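Local atomic coordinates of ferulic acid esterase, AmCE1/Fae1A (Anaeromyces mucronatus, PDB entry 5CXX), a protein that probably hydrolyses feruloyl esters to release ferulic acid, acting as an esterase of the alpha/beta-hydrolase fold. Residues K28-S33 against E37-M42; V101-P106 against I126-E131. One frame throughout, in Å; residues are numbered along the deposited sequence.

Contact 1: residues K28-S33 against E37-M42; sequences KITYYS and ETERKM. With SO4 (sulfate ion), chain E.
Y31 and R40 form a hydrogen-bonded pair in the antiparallel beta hairpin of strands 26-33 and 38-45, with R40 N giving Y31 O a nearly straight bond (2.8 Å, 176°). I29 N likewise bonds M42 O at 2.8 Å. At the turn, E37 and T38 face S33, a G1 beta bulge. With CG between its backbone N and carbonyl carbon (chi1 67°), the Y31 ring lies alongside R40: R40 CB makes an off-centre CH-pi contact, 4.3 Å from the ring centroid. R40 NH1 reaches Y31 OH at 3.0 Å, within the guanidinium plane, which is turned 73° from the ring. M42 crosses Y31 at about a right angle, its SD oblique to the ring in a Met-aromatic contact, 4.6 Å from the centroid. A water links Y31 OH (2.9 Å) to K41 O (2.8 Å). A phenylalanine at Y31 would probably leave that water, R40 NH1 and E128 each short of a partner. On the sheet's outer edge, Y32 N donates to O2 of a sulfate, probably from the crystallisation liquor (2.7 Å). I29, Y31 and M42 pack on helix 125-140, where E128 bonds Y31 OH, while R40 NH2 reaches D100 O and Y102 O after strand 95-99.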
# COMPACT_ATOMS: atom_id res chain seq x y z
N LYS A 28 -17.70 5.29 -2.47
CA LYS A 28 -17.51 3.97 -3.05
C LYS A 28 -17.95 3.92 -4.50
O LYS A 28 -19.10 4.31 -4.86
CB LYS A 28 -18.27 2.90 -2.23
CG LYS A 28 -17.80 1.48 -2.64
CD LYS A 28 -18.36 0.39 -1.69
CE LYS A 28 -17.77 0.51 -0.27
NZ LYS A 28 -18.15 -0.72 0.52
N ILE A 29 -17.00 3.54 -5.34
CA ILE A 29 -17.18 3.48 -6.77
C ILE A 29 -17.33 2.05 -7.24
O ILE A 29 -16.55 1.16 -6.82
CB ILE A 29 -15.92 4.14 -7.47
CG1 ILE A 29 -15.76 5.62 -7.02
CG2 ILE A 29 -15.98 3.97 -9.01
CD1 ILE A 29 -17.02 6.43 -7.13
N THR A 30 -18.31 1.78 -8.11
CA THR A 30 -18.52 0.49 -8.73
C THR A 30 -18.08 0.59 -10.18
O THR A 30 -18.50 1.55 -10.88
CB THR A 30 -20.03 0.09 -8.63
OG1 THR A 30 -20.40 0.10 -7.24
CG2 THR A 30 -20.25 -1.34 -9.11
N TYR A 31 -17.26 -0.35 -10.64
CA TYR A 31 -16.68 -0.24 -11.99
C TYR A 31 -16.46 -1.65 -12.55
O TYR A 31 -16.33 -2.64 -11.79
CB TYR A 31 -15.33 0.55 -11.99
CG TYR A 31 -14.24 -0.21 -11.26
CD1 TYR A 31 -14.15 -0.15 -9.86
CD2 TYR A 31 -13.36 -1.04 -11.97
CE1 TYR A 31 -13.15 -0.91 -9.13
CE2 TYR A 31 -12.35 -1.77 -11.27
CZ TYR A 31 -12.30 -1.73 -9.87
OH TYR A 31 -11.30 -2.48 -9.27
N TYR A 32 -16.45 -1.78 -13.87
CA TYR A 32 -16.32 -3.14 -14.42
C TYR A 32 -14.85 -3.48 -14.68
O TYR A 32 -14.17 -2.68 -15.29
CB TYR A 32 -17.14 -3.28 -15.75
CG TYR A 32 -17.13 -4.71 -16.27
CD1 TYR A 32 -18.02 -5.66 -15.77
CD2 TYR A 32 -16.17 -5.14 -17.18
CE1 TYR A 32 -17.94 -6.98 -16.17
CE2 TYR A 32 -16.07 -6.41 -17.59
CZ TYR A 32 -16.99 -7.39 -17.08
OH TYR A 32 -16.92 -8.69 -17.51
N SER A 33 -14.45 -4.68 -14.29
CA SER A 33 -13.05 -5.15 -14.52
C SER A 33 -13.02 -6.27 -15.56
O SER A 33 -13.56 -7.35 -15.36
CB SER A 33 -12.49 -5.69 -13.21
OG SER A 33 -11.27 -6.43 -13.53
N GLU A 37 -13.51 -10.07 -14.82
CA GLU A 37 -14.78 -10.18 -15.59
C GLU A 37 -15.99 -9.99 -14.69
O GLU A 37 -17.04 -10.60 -14.91
CB GLU A 37 -14.86 -11.50 -16.38
CG GLU A 37 -13.63 -11.61 -17.32
CD GLU A 37 -13.69 -12.79 -18.27
OE1 GLU A 37 -14.77 -13.35 -18.54
OE2 GLU A 37 -12.60 -13.23 -18.73
N THR A 38 -15.87 -9.07 -13.74
CA THR A 38 -16.98 -8.74 -12.85
C THR A 38 -16.97 -7.26 -12.51
O THR A 38 -15.97 -6.58 -12.71
CB THR A 38 -16.90 -9.52 -11.52
OG1 THR A 38 -15.69 -9.17 -10.87
CG2 THR A 38 -16.94 -11.03 -11.77
N GLU A 39 -18.13 -6.82 -12.02
CA GLU A 39 -18.20 -5.51 -11.36
C GLU A 39 -17.52 -5.54 -10.01
O GLU A 39 -17.71 -6.48 -9.23
CB GLU A 39 -19.66 -5.06 -11.19
CG GLU A 39 -20.44 -4.90 -12.48
CD GLU A 39 -20.19 -3.59 -13.22
OE1 GLU A 39 -19.57 -2.67 -12.65
OE2 GLU A 39 -20.64 -3.46 -14.39
N ARG A 40 -16.64 -4.57 -9.77
CA ARG A 40 -15.88 -4.50 -8.53
C ARG A 40 -16.10 -3.15 -7.85
O ARG A 40 -16.71 -2.25 -8.42
CB ARG A 40 -14.39 -4.72 -8.79
CG ARG A 40 -14.09 -5.86 -9.76
CD ARG A 40 -12.60 -6.19 -9.77
NE ARG A 40 -12.19 -6.86 -8.54
CZ ARG A 40 -11.41 -6.32 -7.61
NH1 ARG A 40 -10.96 -5.08 -7.76
NH2 ARG A 40 -11.08 -7.01 -6.53
N LYS A 41 -15.59 -3.02 -6.62
CA LYS A 41 -15.73 -1.76 -5.87
C LYS A 41 -14.38 -1.25 -5.41
O LYS A 41 -13.47 -2.05 -5.14
CB LYS A 41 -16.61 -1.96 -4.64
CG LYS A 41 -18.16 -2.25 -5.07
CD LYS A 41 -19.11 -2.37 -3.89
CE LYS A 41 -20.58 -2.33 -4.33
NZ LYS A 41 -20.74 -2.99 -5.64
N MET A 42 -14.26 0.08 -5.32
CA MET A 42 -13.08 0.69 -4.68
C MET A 42 -13.58 1.98 -4.01
O MET A 42 -14.57 2.57 -4.46
CB MET A 42 -11.93 1.05 -5.68
CG MET A 42 -12.41 1.96 -6.82
SD MET A 42 -10.98 2.01 -7.95
CE MET A 42 -11.68 2.98 -9.33
S SO4 E . -17.22 1.43 -16.09
O1 SO4 E . -15.77 1.57 -16.43
O2 SO4 E . -17.46 0.24 -15.33
O3 SO4 E . -17.91 1.32 -17.37
O4 SO4 E . -17.80 2.57 -15.34
O HOH W 1 -11.01 -2.26 -6.44

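Contact 2: residues V101-P106 against I126-E131; sequences VYAPKP and INELIE
A103 and E128 meet through their beta carbons, A103 CB lying 3.9 Å from E128 CB, with both CA-CB bonds directed at the opposing segment. Their CA atoms, 6.7 Å apart, are the closest pair of CA atoms between the segments, and the whole contact buries just 96 Å². The second pair is looser: K105 NZ lies 4.1 Å from N127 ND2, and since K105 was modelled in two conformers, this spacing describes one of them.

E128 keeps CG anti to its backbone N (chi1 179°) and then bends at chi2 (66°), which turns the carboxylate away from the A103 methyl, toward Y31 and S33, to which it bonds. Only its aliphatic root is thus offered to A103. K105 NZ and N127 ND2 are both nitrogen donors; N124 OD1 accepts a hydrogen bond from each, which probably accounts for the closeness of two donors. N124 ND2 in turn bonds A103 O, so this asparagine ties the loop down beside the helix, helped by backbone bonding between A103 and G121.

Further out, within the loop, P104 CD lies over one face of the Y102 ring, 3.6 Å above its plane. On the other side, the alpha-helical bond from E131 N to N127 O (2.8 Å) holds the helix, which widens into a pi-type turn at 129-131.

Direct contact across 101-106 and 126-131 therefore amounts to one methyl-to-methylene touch and two nitrogen donors lying near each other; their shared acceptor, N124, belongs to neither segment. The geometry implies that the loop is probably held here in good part through third residues such as N124, with the E128 carboxylate spent on the hairpin.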
# COMPACT_ATOMS: atom_id res chain seq x y z
N VAL A 101 -8.49 -5.70 -3.09
CA VAL A 101 -7.24 -6.27 -3.62
C VAL A 101 -7.42 -7.73 -4.07
O VAL A 101 -6.57 -8.25 -4.80
CB VAL A 101 -6.12 -6.20 -2.54
CG1 VAL A 101 -4.72 -6.64 -3.13
CG2 VAL A 101 -6.07 -4.76 -2.05
N TYR A 102 -8.54 -8.34 -3.69
CA TYR A 102 -8.71 -9.77 -4.06
C TYR A 102 -9.37 -9.80 -5.43
O TYR A 102 -10.59 -9.62 -5.58
CB TYR A 102 -9.55 -10.51 -3.01
CG TYR A 102 -9.74 -11.98 -3.38
CD1 TYR A 102 -8.60 -12.78 -3.60
CD2 TYR A 102 -11.02 -12.52 -3.57
CE1 TYR A 102 -8.76 -14.10 -4.00
CE2 TYR A 102 -11.18 -13.87 -3.96
CZ TYR A 102 -10.06 -14.64 -4.18
OH TYR A 102 -10.24 -15.93 -4.54
N ALA A 103 -8.54 -10.03 -6.47
CA ALA A 103 -9.00 -9.93 -7.86
C ALA A 103 -8.73 -11.20 -8.65
O ALA A 103 -7.97 -11.20 -9.61
CB ALA A 103 -8.27 -8.70 -8.53
N PRO A 104 -9.36 -12.30 -8.30
CA PRO A 104 -9.14 -13.58 -9.00
C PRO A 104 -9.69 -13.58 -10.41
O PRO A 104 -10.79 -13.01 -10.69
CB PRO A 104 -9.94 -14.60 -8.12
CG PRO A 104 -11.11 -13.71 -7.58
CD PRO A 104 -10.38 -12.39 -7.23
N LYS A 105 -8.99 -14.28 -11.30
CA LYS A 105 -9.51 -14.63 -12.63
C LYS A 105 -10.79 -15.45 -12.47
O LYS A 105 -10.85 -16.23 -11.54
CB LYS A 105 -8.46 -15.44 -13.38
CG LYS A 105 -7.12 -14.70 -13.53
CD LYS A 105 -6.14 -15.61 -14.32
CE LYS A 105 -5.31 -14.81 -15.34
NZ LYS A 105 -4.30 -13.88 -14.73
N PRO A 106 -11.76 -15.38 -13.40
CA PRO A 106 -12.93 -16.28 -13.25
C PRO A 106 -12.55 -17.74 -13.17
O PRO A 106 -11.62 -18.20 -13.87
CB PRO A 106 -13.76 -16.06 -14.52
CG PRO A 106 -13.35 -14.73 -14.96
CD PRO A 106 -11.94 -14.44 -14.52
N ILE A 126 -1.92 -7.21 -9.60
CA ILE A 126 -1.03 -6.44 -10.50
C ILE A 126 -1.74 -6.14 -11.83
O ILE A 126 -1.66 -5.04 -12.35
CB ILE A 126 0.31 -7.15 -10.71
CG1 ILE A 126 1.27 -6.25 -11.52
CG2 ILE A 126 0.13 -8.50 -11.49
CD1 ILE A 126 2.73 -6.83 -11.47
N ASN A 127 -2.54 -7.07 -12.34
CA ASN A 127 -3.26 -6.86 -13.56
C ASN A 127 -4.48 -5.93 -13.37
O ASN A 127 -4.74 -5.05 -14.19
CB ASN A 127 -3.70 -8.23 -14.16
CG ASN A 127 -2.49 -9.06 -14.52
OD1 ASN A 127 -1.61 -8.53 -15.21
ND2 ASN A 127 -2.37 -10.29 -13.99
N GLU A 128 -5.19 -6.12 -12.25
CA GLU A 128 -6.34 -5.24 -11.91
C GLU A 128 -5.89 -3.79 -11.80
O GLU A 128 -6.51 -2.91 -12.39
CB GLU A 128 -6.97 -5.69 -10.56
CG GLU A 128 -8.16 -4.80 -10.11
CD GLU A 128 -9.35 -4.93 -11.08
OE1 GLU A 128 -9.38 -5.88 -11.91
OE2 GLU A 128 -10.25 -4.06 -11.03
N LEU A 129 -4.76 -3.59 -11.12
CA LEU A 129 -4.31 -2.20 -10.90
C LEU A 129 -3.91 -1.56 -12.26
O LEU A 129 -4.32 -0.44 -12.59
CB LEU A 129 -3.15 -2.20 -9.88
CG LEU A 129 -2.57 -0.77 -9.68
CD1 LEU A 129 -3.56 0.13 -8.95
CD2 LEU A 129 -1.24 -0.88 -8.87
N ILE A 130 -3.06 -2.27 -13.02
CA ILE A 130 -2.43 -1.64 -14.20
C ILE A 130 -3.38 -1.58 -15.39
O ILE A 130 -3.41 -0.56 -16.11
CB ILE A 130 -1.11 -2.41 -14.54
CG1 ILE A 130 -0.13 -2.15 -13.39
CG2 ILE A 130 -0.58 -2.01 -15.90
CD1 ILE A 130 1.14 -3.07 -13.48
N GLU A 131 -4.19 -2.64 -15.56
CA GLU A 131 -5.07 -2.72 -16.73
C GLU A 131 -6.44 -2.06 -16.52
O GLU A 131 -7.09 -1.72 -17.50
CB GLU A 131 -5.33 -4.19 -17.13
CG GLU A 131 -4.02 -4.90 -17.50
CD GLU A 131 -4.28 -6.36 -17.83
OE1 GLU A 131 -5.41 -6.73 -18.20
OE2 GLU A 131 -3.35 -7.15 -17.71

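How the contacts relate
Both contacts are partly buried, but contact 1 lies at the sheet edge, its centre 19 Å from the centre of the chain, against 15 Å for contact 2. Contact 1 is strand pairing, burying 758 Å² through a ladder of backbone bonds; contact 2 joins loop to helix by side-chain packing over less than a seventh of that area. Contact 2 includes helix 125-140, against which side chains of contact 1 pack, and the two meet at E128, whose OE1 lies 2.6 Å from S33 OG and OE2 2.6 Å from Y31 OH. R40 NH2 also approaches A103 CA at 3.8 Å, and E37 CB meets P106 CG. The hairpin is thereby fastened to both partners of contact 2.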